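Local structure of dTDP-glucose 4,6-dehydratase (Klebsiella pneumoniae, 5U4Q) at residues D34-N37 / D41-L44; G134-M139 / E144-H149; I223-E228 / P316-K321; A242-E247 / P251-A256. The protein probably catalyses the NAD-dependent dehydration of dTDP-glucose to dTDP-4-keto-6-deoxyglucose. One frame throughout, in Å; residues are numbered along the deposited sequence.

Contact 1: D34-N37 / D41-L44; sequences DNMN and DVSL. With NAD (nicotinamide-adenine-dinucleotide), chain C.
V42 holds CG1 anti to the backbone N (chi1 176°), which leaves CG2 to rest on the backbone of the preceding loop, 3.5 Å from M36 O and also 3.5 Å from N37 O. In this Rossmann fold the loop follows strand 29-34, whose last residue, D34, grips the adenosine ribose, and V42 opens the next helix against it. Selenomethionine M36 adds a loose apolar touch through CE on V42 CG1 and also packs on F59 of strand 57-61.

D34 swings CG away from its own backbone N (chi1 -159°) and faces the ribose diol with both oxygens: OD1 accepts from NAD O2B at 2.5 Å and OD2 from NAD O3B at 2.7 Å. The same OD1 presents its anti lone pair to M36 N, an Asx turn that curls the chain back toward the carboxylate, while OD2 also receives A12 N. This carboxylate, with two partners on each oxygen, exemplifies how an acid at the end of the second strand can read a free 2'-hydroxyl and so suit NAD.

N35 lays its amide flat over one face of the adenine, with ND2 3.3 Å from NAD C6A and OD1 3.3 Å from NAD C4A. D63 holds that ND2, and N37 N gives OD1 a weak bond, so the amide's rotation is restrained from both ends. K45, one turn into the helix, donates to N37 O and to NAD alike. At the helix start D41 is the N-cap, its OD1 accepting from S43 N at 2.9 Å, with the donor 50° out of the carboxylate plane.

Contact 2: G134-M139 / E144-H149; sequences GLNRKM and EDSVDH
N136 and S146 meet midway along two irregular segments of one loop, which run roughly antiparallel (141° apart) between strand 123-129 and helix 153-172 of the Rossmann domain, at the interface with the second subunit. Three kinds of interaction hold the pair together.

Direct hydrogen bonds come first. N136 ND2 donates to S146 O at 2.8 Å, almost straight (167°) and within the plane of its own amide, which fixes the rotation of that group. Near the far end L135 N reaches H149 O at 3.2 Å, and the same carbonyl receives a CH contact from G134 CA, whose positive phi suits glycine.

A salt bridge closes the other end. K138 bends its chain at the second and third torsions to bring NZ to D145 OD1 at 2.8 Å, on the syn side and only slightly out of plane; a second, weaker bond goes to OD2. The backbone carbonyl of P140 also takes NZ, and S142 N supplies OD2 with a further donor.

Two waters bridge the segments. The first donates to K138 O and D145 OD2, tying the lysine's backbone to its own salt-bridge partner. The second has four partners: it donates to N136 OD1, accepts from D148 N and also bonds S146 OG and H149 ND1.

Beyond the pair, H149 NE2 reaches T253 O of the second subunit and its ring meets W244 there, which places the loop at the dimer interface. At its other ring nitrogen, ND1, H149 lies 2.9 Å from the second water, which sits in the ring plane.

Contact 3: I223-E228 / P316-K321; sequences IDDIVE and PQTSVK
The carboxylate of D225 has P316 CA over one face, 3.6 Å from D225 CG, with Q317 N on that same side, 49° above the plane as seen from OD1. The hydroxyl of T318 lies on the other side of the plane, out beyond OD2, its OG1 3.1 Å from D225 OD2, though that proton has another acceptor within reach. At the edge, close to the plane, T318 N meets the syn lone pair of OD2 at 3.0 Å.

Helix 223-234 follows strand 220-222 of the Rossmann sheet, and D225 ties it to the turn before the C-terminal helix 320-334. D225 keeps CG beside its backbone N (chi1 -68°), which directs both oxygens at the successive amides of Q317 and T318. The bond from Q317 N to D225 OD1 is nearly straight, at 176°, despite its length of 3.2 Å. A water completes the edge by donating to OD2. F314 packs against the aspartate, and S319 OG caps helix 320-334 through D322 N.

The two oxygens bind residues some 90 positions further along the chain. Two backbone N-H groups and a water donor around a buried carboxylate would probably favour the anion.

Contact 4: A242-E247 / P251-A256; sequences ADWTVE and PATSSA
Main-chain packing on the indole of W244 dominates this contact. S254 CA sits over the six-membered ring, 3.5 Å from its centroid and 15° off the normal, a CH-pi contact made by backbone rather than by side chain. S255 N approaches CE3 obliquely from the same side, at 3.3 Å. V246 N lies over the opposite face, toward the rim, and the indole is thereby sandwiched between two pieces of main chain. The first torsion of W244 (chi1 -173°) sets CG anti to the backbone N and so carries the ring across to 251-256. H149 of the second subunit also meets this ring at the dimer interface.

Hydrogen bonding then sets the ring's rotation. W244 NE1 donates to T253 OG1 at 2.8 Å, with the oxygen near the indole edge but 24° out of plane. That hydroxyl also takes S250 N, so one oxygen ties the indole to the turn joining the two segments. Within 251-256, S254 OG accepts from A256 N at 2.9 Å, an ST turn that curls the chain just after it passes over the ring; H166 NE2 bonds the same hydroxyl. E247 accepts the backbone N-H groups of R137 and K138 of the second subunit.

Both segments belong to the long excursion between helix 223-234 and strand 258-263. A252 pairs with V260 of that strand, and A256 packs on helix 153-172 at S169 and H170.

In the fold
Contact 1 belongs to the cofactor and contacts 2 and 4 to the dimer interface; contact 3 belongs to neither. Contact 1 contributes D34 to N37 to the adenosine end of the NAD pocket. The centre of contact 3 is 25 Å from that of contact 1 and 26 Å from that of contact 2, with the D225 side chain about 12 Å from NAD. Contacts 2 and 4 lie across the chain's centre from contact 1. Their own centres are 19 Å apart, and they touch within one chain where D145 O meets P251 CG at 3.4 Å; across the dimer each meets the other's counterpart. Contact 4 is nested inside the 87-residue span that contact 3 closes.

Contact 1: D34-N37 / D41-L44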
loop_
_atom_site.group_PDB
_atom_site.type_symbol
_atom_site.label_atom_id
_atom_site.label_comp_id
_atom_site.label_asym_id
_atom_site.label_seq_id
_atom_site.Cartn_x
_atom_site.Cartn_y
_atom_site.Cartn_z
ATOM N N ASP A 34 -17.231 12.212 8.360
ATOM C CA ASP A 34 -16.946 11.068 9.190
ATOM C C ASP A 34 -18.077 10.091 8.938
ATOM O O ASP A 34 -19.186 10.519 8.673
ATOM C CB ASP A 34 -16.910 11.521 10.650
ATOM C CG ASP A 34 -16.144 10.572 11.535
ATOM O OD1 ASP A 34 -16.609 9.415 11.727
ATOM O OD2 ASP A 34 -15.075 11.004 12.047
ATOM N N ASN A 35 -17.800 8.803 9.034
ATOM C CA ASN A 35 -18.880 7.819 8.892
ATOM C C ASN A 35 -19.502 7.403 10.214
ATOM O O ASN A 35 -20.398 6.546 10.223
ATOM C CB ASN A 35 -18.433 6.612 8.065
ATOM C CG ASN A 35 -17.461 5.697 8.784
ATOM O OD1 ASN A 35 -16.998 5.984 9.889
ATOM N ND2 ASN A 35 -17.165 4.564 8.154
HETATM N N MSE A 36 -19.031 7.982 11.322
HETATM C CA MSE A 36 -19.591 7.726 12.660
HETATM C C MSE A 36 -19.586 6.255 12.966
HETATM O O MSE A 36 -20.539 5.737 13.542
HETATM C CB MSE A 36 -21.011 8.316 12.777
HETATM C CG MSE A 36 -21.084 9.778 12.348
HETATM SE SE MSE A 36 -19.911 10.935 13.421
HETATM C CE MSE A 36 -20.945 11.026 15.077
ATOM N N ASN A 37 -18.517 5.554 12.599
ATOM C CA ASN A 37 -18.496 4.101 12.839
ATOM C C ASN A 37 -18.397 3.800 14.326
ATOM O O ASN A 37 -18.004 4.659 15.127
ATOM C CB ASN A 37 -17.418 3.376 12.030
ATOM C CG ASN A 37 -16.005 3.629 12.544
ATOM O OD1 ASN A 37 -15.731 3.474 13.730
ATOM N ND2 ASN A 37 -15.094 3.996 11.648
ATOM N N ASP A 41 -17.123 4.184 21.140
ATOM C CA ASP A 41 -18.392 4.853 21.457
ATOM C C ASP A 41 -18.805 5.988 20.503
ATOM O O ASP A 41 -18.170 7.062 20.475
ATOM C CB ASP A 41 -18.334 5.387 22.898
ATOM C CG ASP A 41 -19.693 5.686 23.476
ATOM O OD1 ASP A 41 -20.698 5.742 22.726
ATOM O OD2 ASP A 41 -19.761 5.855 24.717
ATOM N N VAL A 42 -19.868 5.752 19.727
ATOM C CA VAL A 42 -20.381 6.774 18.815
ATOM C C VAL A 42 -20.873 8.034 19.561
ATOM O O VAL A 42 -20.819 9.142 19.019
ATOM C CB VAL A 42 -21.475 6.204 17.878
ATOM C CG1 VAL A 42 -22.072 7.305 17.006
ATOM C CG2 VAL A 42 -20.890 5.092 17.013
ATOM N N SER A 43 -21.311 7.891 20.819
ATOM C CA SER A 43 -21.745 9.052 21.581
ATOM C C SER A 43 -20.598 10.035 21.808
ATOM O O SER A 43 -20.816 11.229 21.919
ATOM C CB SER A 43 -22.382 8.674 22.923
ATOM O OG SER A 43 -21.498 7.916 23.741
ATOM N N LEU A 44 -19.382 9.503 21.915
ATOM C CA LEU A 44 -18.197 10.352 22.075
ATOM C C LEU A 44 -17.926 11.131 20.775
ATOM O O LEU A 44 -17.625 12.317 20.805
ATOM C CB LEU A 44 -16.994 9.513 22.525
ATOM C CG LEU A 44 -15.663 10.251 22.649
ATOM C CD1 LEU A 44 -15.770 11.401 23.622
ATOM C CD2 LEU A 44 -14.596 9.268 23.071
HETATM P PA NAD C . -10.168 8.220 15.560
HETATM O O1A NAD C . -10.561 8.922 16.802
HETATM O O2A NAD C . -10.590 6.786 15.315
HETATM O O5B NAD C . -10.630 9.147 14.319
HETATM C C5B NAD C . -10.747 8.697 12.975
HETATM C C4B NAD C . -12.153 9.015 12.495
HETATM O O4B NAD C . -12.213 8.479 11.159
HETATM C C3B NAD C . -13.247 8.351 13.320
HETATM O O3B NAD C . -14.152 9.269 13.953
HETATM C C2B NAD C . -13.924 7.430 12.305
HETATM O O2B NAD C . -15.352 7.345 12.478
HETATM C C1B NAD C . -13.512 7.987 10.944
HETATM N N9A NAD C . -13.504 6.978 9.872
HETATM C C8A NAD C . -12.901 5.767 9.897
HETATM N N7A NAD C . -13.130 5.110 8.758
HETATM C C5A NAD C . -13.871 5.913 7.977
HETATM C C6A NAD C . -14.494 5.792 6.643
HETATM N N6A NAD C . -14.346 4.709 5.893
HETATM N N1A NAD C . -15.200 6.843 6.223
HETATM C C2A NAD C . -15.384 7.955 6.949
HETATM N N3A NAD C . -14.871 8.123 8.185
HETATM C C4A NAD C . -14.118 7.124 8.719
HETATM O O3 NAD C . -8.565 8.177 15.386
HETATM P PN NAD C . -7.498 9.380 15.471
HETATM O O1N NAD C . -8.130 10.708 15.517
HETATM O O2N NAD C . -6.498 8.905 16.524
HETATM O O5D NAD C . -6.791 9.160 14.059
HETATM C C5D NAD C . -6.667 10.144 13.036
HETATM C C4D NAD C . -5.617 9.627 12.067
HETATM O O4D NAD C . -4.314 9.672 12.692
HETATM C C3D NAD C . -5.769 8.203 11.545
HETATM O O3D NAD C . -5.410 8.204 10.161
HETATM C C2D NAD C . -4.734 7.401 12.299
HETATM O O2D NAD C . -4.228 6.272 11.556
HETATM C C1D NAD C . -3.646 8.424 12.551
HETATM N N1N NAD C . -2.875 8.142 13.777
HETATM C C2N NAD C . -3.317 8.463 15.016
HETATM C C3N NAD C . -2.554 8.181 16.162
HETATM C C7N NAD C . -2.987 8.511 17.596
HETATM O O7N NAD C . -2.174 8.376 18.524
HETATM N N7N NAD C . -4.230 8.904 17.918
HETATM C C4N NAD C . -1.347 7.535 16.012
HETATM C C5N NAD C . -0.912 7.199 14.738
HETATM C C6N NAD C . -1.697 7.489 13.627
#

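Contact 2: G134-M139 / E144-H149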
loop_
_atom_site.group_PDB
_atom_site.type_symbol
_atom_site.label_atom_id
_atom_site.label_comp_id
_atom_site.label_asym_id
_atom_site.label_seq_id
_atom_site.Cartn_x
_atom_site.Cartn_y
_atom_site.Cartn_z
ATOM N N GLY A 134 8.136 -0.765 10.732
ATOM C CA GLY A 134 8.127 -2.239 10.694
ATOM C C GLY A 134 9.249 -2.938 11.437
ATOM O O GLY A 134 9.408 -2.737 12.619
ATOM N N LEU A 135 10.009 -3.750 10.713
ATOM C CA LEU A 135 11.098 -4.545 11.314
ATOM C C LEU A 135 12.359 -3.740 11.587
ATOM O O LEU A 135 13.324 -4.293 12.132
ATOM C CB LEU A 135 11.437 -5.726 10.406
ATOM C CG LEU A 135 10.395 -6.855 10.268
ATOM C CD1 LEU A 135 10.827 -7.830 9.185
ATOM C CD2 LEU A 135 10.185 -7.560 11.593
ATOM N N ASN A 136 12.388 -2.460 11.203
ATOM C CA ASN A 136 13.577 -1.628 11.434
ATOM C C ASN A 136 13.994 -1.622 12.903
ATOM O O ASN A 136 13.146 -1.592 13.798
ATOM C CB ASN A 136 13.352 -0.160 11.051
ATOM C CG ASN A 136 13.133 0.057 9.565
ATOM O OD1 ASN A 136 12.821 -0.873 8.805
ATOM N ND2 ASN A 136 13.246 1.311 9.151
ATOM N N ARG A 137 15.308 -1.647 13.136
ATOM C CA ARG A 137 15.875 -1.620 14.490
ATOM C C ARG A 137 16.812 -0.436 14.771
ATOM O O ARG A 137 17.015 -0.087 15.926
ATOM C CB ARG A 137 16.582 -2.948 14.794
ATOM C CG ARG A 137 15.661 -3.970 15.446
ATOM C CD ARG A 137 16.193 -5.393 15.373
ATOM N NE ARG A 137 15.880 -6.003 14.087
ATOM C CZ ARG A 137 16.076 -7.282 13.790
ATOM N NH1 ARG A 137 15.743 -7.728 12.592
ATOM N NH2 ARG A 137 16.598 -8.111 14.685
ATOM N N LYS A 138 17.360 0.183 13.727
ATOM C CA LYS A 138 18.273 1.325 13.905
ATOM C C LYS A 138 17.511 2.527 14.457
ATOM O O LYS A 138 16.525 2.967 13.848
ATOM C CB LYS A 138 18.940 1.703 12.581
ATOM C CG LYS A 138 19.929 2.862 12.704
ATOM C CD LYS A 138 19.744 3.939 11.635
ATOM C CE LYS A 138 18.326 4.498 11.676
ATOM N NZ LYS A 138 18.124 5.874 11.162
HETATM N N MSE A 139 17.951 3.042 15.609
HETATM C CA MSE A 139 17.334 4.217 16.240
HETATM C C MSE A 139 18.240 5.417 16.099
HETATM O O MSE A 139 19.462 5.260 16.053
HETATM C CB MSE A 139 17.134 4.010 17.731
HETATM C CG MSE A 139 16.275 2.803 18.049
HETATM SE SE MSE A 139 14.498 3.006 17.226
HETATM C CE MSE A 139 13.870 1.182 17.651
ATOM N N GLU A 144 14.620 9.039 6.520
ATOM C CA GLU A 144 15.623 8.581 5.555
ATOM C C GLU A 144 15.675 7.035 5.483
ATOM O O GLU A 144 16.258 6.490 4.534
ATOM C CB GLU A 144 17.019 9.067 5.964
ATOM C CG GLU A 144 17.199 10.559 5.891
ATOM C CD GLU A 144 18.490 11.017 6.531
ATOM O OE1 GLU A 144 19.352 10.167 6.835
ATOM O OE2 GLU A 144 18.635 12.239 6.737
ATOM N N ASP A 145 15.082 6.357 6.474
ATOM C CA ASP A 145 15.138 4.900 6.619
ATOM C C ASP A 145 14.221 4.177 5.648
ATOM O O ASP A 145 13.220 4.736 5.190
ATOM C CB ASP A 145 14.771 4.446 8.031
ATOM C CG ASP A 145 15.653 5.066 9.118
ATOM O OD1 ASP A 145 16.729 5.624 8.791
ATOM O OD2 ASP A 145 15.242 4.990 10.303
ATOM N N SER A 146 14.571 2.927 5.339
ATOM C CA SER A 146 13.717 2.117 4.487
ATOM C C SER A 146 12.485 1.754 5.286
ATOM O O SER A 146 12.522 1.629 6.513
ATOM C CB SER A 146 14.449 0.863 3.997
ATOM O OG SER A 146 14.760 0.006 5.065
ATOM N N VAL A 147 11.359 1.649 4.586
ATOM C CA VAL A 147 10.077 1.325 5.190
ATOM C C VAL A 147 9.377 0.330 4.248
ATOM O O VAL A 147 8.266 0.557 3.781
ATOM C CB VAL A 147 9.258 2.619 5.446
ATOM C CG1 VAL A 147 9.860 3.391 6.613
ATOM C CG2 VAL A 147 9.234 3.517 4.226
ATOM N N ASP A 148 10.096 -0.752 3.982
ATOM C CA ASP A 148 9.703 -1.846 3.082
ATOM C C ASP A 148 9.213 -3.111 3.763
ATOM O O ASP A 148 8.798 -4.054 3.066
ATOM C CB ASP A 148 10.968 -2.297 2.322
ATOM C CG ASP A 148 11.477 -1.264 1.399
ATOM O OD1 ASP A 148 10.701 -0.875 0.508
ATOM O OD2 ASP A 148 12.660 -0.875 1.531
ATOM N N HIS A 149 9.280 -3.151 5.081
ATOM C CA HIS A 149 9.018 -4.396 5.813
ATOM C C HIS A 149 7.998 -4.227 6.902
ATOM O O HIS A 149 8.284 -4.415 8.076
ATOM C CB HIS A 149 10.342 -4.917 6.404
ATOM C CG HIS A 149 11.354 -5.264 5.375
ATOM N ND1 HIS A 149 12.351 -4.391 4.997
ATOM C CD2 HIS A 149 11.538 -6.392 4.647
ATOM C CE1 HIS A 149 13.092 -4.960 4.062
ATOM N NE2 HIS A 149 12.618 -6.174 3.830
HETATM O O HOH W 1 15.438 2.490 11.420
HETATM O O HOH W 2 12.583 -1.607 5.871
#

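Contact 3: I223-E228 / P316-K321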
loop_
_atom_site.group_PDB
_atom_site.type_symbol
_atom_site.label_atom_id
_atom_site.label_comp_id
_atom_site.label_asym_id
_atom_site.label_seq_id
_atom_site.Cartn_x
_atom_site.Cartn_y
_atom_site.Cartn_z
ATOM N N ILE A 223 -2.068 16.576 22.452
ATOM C CA ILE A 223 -2.880 16.976 21.295
ATOM C C ILE A 223 -2.668 18.421 20.850
ATOM O O ILE A 223 -2.542 18.664 19.659
ATOM C CB ILE A 223 -4.388 16.649 21.532
ATOM C CG1 ILE A 223 -5.220 16.979 20.288
ATOM C CG2 ILE A 223 -4.943 17.349 22.763
ATOM C CD1 ILE A 223 -4.879 16.171 19.046
ATOM N N ASP A 224 -2.582 19.377 21.769
ATOM C CA ASP A 224 -2.414 20.769 21.323
ATOM C C ASP A 224 -1.118 20.991 20.548
ATOM O O ASP A 224 -1.078 21.825 19.629
ATOM C CB ASP A 224 -2.489 21.760 22.478
ATOM C CG ASP A 224 -3.882 21.908 23.073
ATOM O OD1 ASP A 224 -4.836 21.247 22.647
ATOM O OD2 ASP A 224 -3.999 22.715 24.025
ATOM N N ASP A 225 -0.058 20.269 20.923
ATOM C CA ASP A 225 1.223 20.363 20.226
ATOM C C ASP A 225 1.092 19.777 18.818
ATOM O O ASP A 225 1.627 20.342 17.867
ATOM C CB ASP A 225 2.317 19.684 21.048
ATOM C CG ASP A 225 2.622 20.421 22.313
ATOM O OD1 ASP A 225 2.633 21.673 22.279
ATOM O OD2 ASP A 225 2.960 19.752 23.301
ATOM N N ILE A 226 0.381 18.656 18.677
ATOM C CA ILE A 226 0.110 18.090 17.352
ATOM C C ILE A 226 -0.678 19.094 16.499
ATOM O O ILE A 226 -0.349 19.328 15.329
ATOM C CB ILE A 226 -0.697 16.771 17.458
ATOM C CG1 ILE A 226 0.162 15.653 18.108
ATOM C CG2 ILE A 226 -1.263 16.330 16.102
ATOM C CD1 ILE A 226 1.396 15.223 17.323
ATOM N N VAL A 227 -1.698 19.688 17.075
ATOM C CA VAL A 227 -2.546 20.637 16.340
ATOM C C VAL A 227 -1.725 21.815 15.823
ATOM O O VAL A 227 -1.849 22.190 14.655
ATOM C CB VAL A 227 -3.697 21.143 17.217
ATOM C CG1 VAL A 227 -4.401 22.345 16.580
ATOM C CG2 VAL A 227 -4.683 20.032 17.505
ATOM N N GLU A 228 -0.875 22.380 16.665
ATOM C CA GLU A 228 -0.057 23.519 16.245
ATOM C C GLU A 228 0.814 23.125 15.053
ATOM O O GLU A 228 0.892 23.878 14.076
ATOM C CB GLU A 228 0.803 24.018 17.414
ATOM C CG GLU A 228 1.621 25.255 17.094
ATOM C CD GLU A 228 0.776 26.459 16.730
ATOM O OE1 GLU A 228 -0.342 26.596 17.256
ATOM O OE2 GLU A 228 1.258 27.297 15.929
ATOM N N PRO A 316 7.206 20.470 20.538
ATOM C CA PRO A 316 6.148 20.334 21.566
ATOM C C PRO A 316 6.520 21.038 22.865
ATOM O O PRO A 316 7.671 20.977 23.289
ATOM C CB PRO A 316 6.068 18.825 21.795
ATOM C CG PRO A 316 6.595 18.212 20.554
ATOM C CD PRO A 316 7.624 19.152 20.021
ATOM N N GLN A 317 5.562 21.734 23.446
ATOM C CA GLN A 317 5.800 22.499 24.661
ATOM C C GLN A 317 5.145 21.906 25.910
ATOM O O GLN A 317 5.452 22.360 27.013
ATOM C CB GLN A 317 5.230 23.921 24.482
ATOM C CG GLN A 317 5.774 24.706 23.293
ATOM C CD GLN A 317 5.046 26.027 23.057
ATOM O OE1 GLN A 317 4.057 26.351 23.731
ATOM N NE2 GLN A 317 5.531 26.798 22.084
ATOM N N THR A 318 4.250 20.927 25.763
ATOM C CA THR A 318 3.477 20.453 26.907
ATOM C C THR A 318 4.177 19.355 27.665
ATOM O O THR A 318 4.553 18.341 27.079
ATOM C CB THR A 318 2.098 19.931 26.467
ATOM O OG1 THR A 318 1.451 20.930 25.687
ATOM C CG2 THR A 318 1.198 19.595 27.703
ATOM N N SER A 319 4.379 19.565 28.968
ATOM C CA SER A 319 4.970 18.531 29.808
ATOM C C SER A 319 3.978 17.413 30.069
ATOM O O SER A 319 2.770 17.588 29.958
ATOM C CB SER A 319 5.377 19.099 31.182
ATOM O OG SER A 319 4.254 19.616 31.869
ATOM N N VAL A 320 4.505 16.271 30.460
ATOM C CA VAL A 320 3.666 15.151 30.892
ATOM C C VAL A 320 2.790 15.584 32.088
ATOM O O VAL A 320 1.601 15.230 32.154
ATOM C CB VAL A 320 4.564 13.983 31.354
ATOM C CG1 VAL A 320 3.752 12.897 32.076
ATOM C CG2 VAL A 320 5.300 13.408 30.162
ATOM N N LYS A 321 3.389 16.316 33.027
ATOM C CA LYS A 321 2.691 16.780 34.224
ATOM C C LYS A 321 1.415 17.521 33.827
ATOM O O LYS A 321 0.319 17.189 34.276
ATOM C CB LYS A 321 3.605 17.684 35.061
ATOM C CG LYS A 321 2.981 18.257 36.321
ATOM C CD LYS A 321 4.003 19.049 37.129
ATOM C CE LYS A 321 3.377 19.542 38.429
ATOM N NZ LYS A 321 4.367 20.175 39.348
HETATM O O HOH W 3 3.584 17.055 24.092
#

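Contact 4: A242-E247 / P251-A256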
loop_
_atom_site.group_PDB
_atom_site.type_symbol
_atom_site.label_atom_id
_atom_site.label_comp_id
_atom_site.label_asym_id
_atom_site.label_seq_id
_atom_site.Cartn_x
_atom_site.Cartn_y
_atom_site.Cartn_z
ATOM N N ALA A 242 13.839 19.981 -9.349
ATOM C CA ALA A 242 14.557 19.359 -10.450
ATOM C C ALA A 242 15.920 18.774 -10.071
ATOM O O ALA A 242 16.484 17.976 -10.822
ATOM C CB ALA A 242 14.725 20.358 -11.591
ATOM N N ASP A 243 16.450 19.153 -8.913
ATOM C CA ASP A 243 17.747 18.656 -8.475
ATOM C C ASP A 243 17.735 17.375 -7.702
ATOM O O ASP A 243 18.788 16.774 -7.453
ATOM C CB ASP A 243 18.414 19.735 -7.670
ATOM C CG ASP A 243 18.781 20.858 -8.532
ATOM O OD1 ASP A 243 19.756 20.675 -9.272
ATOM O OD2 ASP A 243 18.062 21.862 -8.538
ATOM N N TRP A 244 16.557 16.918 -7.320
ATOM C CA TRP A 244 16.479 15.718 -6.537
ATOM C C TRP A 244 16.691 14.455 -7.365
ATOM O O TRP A 244 16.255 14.381 -8.517
ATOM C CB TRP A 244 15.084 15.664 -5.888
ATOM C CG TRP A 244 14.881 14.557 -4.900
ATOM C CD1 TRP A 244 15.075 14.613 -3.551
ATOM C CD2 TRP A 244 14.437 13.234 -5.184
ATOM N NE1 TRP A 244 14.784 13.401 -2.974
ATOM C CE2 TRP A 244 14.397 12.526 -3.953
ATOM C CE3 TRP A 244 14.080 12.564 -6.361
ATOM C CZ2 TRP A 244 14.002 11.188 -3.866
ATOM C CZ3 TRP A 244 13.678 11.228 -6.264
ATOM C CH2 TRP A 244 13.633 10.566 -5.041
ATOM N N THR A 245 17.363 13.495 -6.762
ATOM C CA THR A 245 17.483 12.163 -7.331
ATOM C C THR A 245 17.240 11.129 -6.237
ATOM O O THR A 245 17.431 11.390 -5.056
ATOM C CB THR A 245 18.879 11.875 -7.944
ATOM O OG1 THR A 245 19.836 11.693 -6.909
ATOM C CG2 THR A 245 19.321 12.983 -8.883
ATOM N N VAL A 246 16.803 9.933 -6.643
ATOM C CA VAL A 246 16.647 8.842 -5.691
ATOM C C VAL A 246 17.964 8.548 -4.997
ATOM O O VAL A 246 18.006 8.351 -3.801
ATOM C CB VAL A 246 16.130 7.559 -6.388
ATOM C CG1 VAL A 246 16.190 6.360 -5.457
ATOM C CG2 VAL A 246 14.718 7.790 -6.912
ATOM N N GLU A 247 19.049 8.571 -5.770
ATOM C CA GLU A 247 20.351 8.192 -5.277
ATOM C C GLU A 247 20.898 9.144 -4.190
ATOM O O GLU A 247 21.578 8.696 -3.277
ATOM C CB GLU A 247 21.294 7.975 -6.473
ATOM C CG GLU A 247 20.866 6.781 -7.372
ATOM C CD GLU A 247 19.561 6.966 -8.180
ATOM O OE1 GLU A 247 19.260 8.120 -8.618
ATOM O OE2 GLU A 247 18.847 5.917 -8.435
ATOM N N PRO A 251 13.152 8.097 0.985
ATOM C CA PRO A 251 11.755 7.683 0.742
ATOM C C PRO A 251 10.695 8.765 1.071
ATOM O O PRO A 251 9.498 8.567 0.802
ATOM C CB PRO A 251 11.563 6.519 1.729
ATOM C CG PRO A 251 12.926 6.025 2.019
ATOM C CD PRO A 251 13.781 7.248 2.016
ATOM N N ALA A 252 11.139 9.862 1.683
ATOM C CA ALA A 252 10.257 10.945 2.163
ATOM C C ALA A 252 10.424 12.277 1.423
ATOM O O ALA A 252 9.841 13.275 1.803
ATOM C CB ALA A 252 10.474 11.155 3.654
ATOM N N THR A 253 11.211 12.283 0.345
ATOM C CA THR A 253 11.400 13.460 -0.474
ATOM C C THR A 253 11.278 13.021 -1.945
ATOM O O THR A 253 11.207 11.820 -2.213
ATOM C CB THR A 253 12.809 14.029 -0.242
ATOM O OG1 THR A 253 13.790 12.984 -0.396
ATOM C CG2 THR A 253 12.909 14.604 1.174
ATOM N N SER A 254 11.251 13.981 -2.880
ATOM C CA SER A 254 11.164 13.657 -4.320
ATOM C C SER A 254 11.434 14.885 -5.186
ATOM O O SER A 254 11.536 15.996 -4.691
ATOM C CB SER A 254 9.742 13.142 -4.663
ATOM O OG SER A 254 9.588 12.833 -6.066
ATOM N N SER A 255 11.543 14.680 -6.496
ATOM C CA SER A 255 11.510 15.775 -7.442
ATOM C C SER A 255 10.080 16.304 -7.548
ATOM O O SER A 255 9.855 17.445 -7.944
ATOM C CB SER A 255 12.012 15.341 -8.826
ATOM O OG SER A 255 11.394 14.132 -9.232
ATOM N N ALA A 256 9.098 15.439 -7.235
ATOM C CA ALA A 256 7.700 15.838 -7.192
ATOM C C ALA A 256 7.455 16.626 -5.907
ATOM O O ALA A 256 8.237 16.513 -4.963
ATOM C CB ALA A 256 6.828 14.603 -7.201
#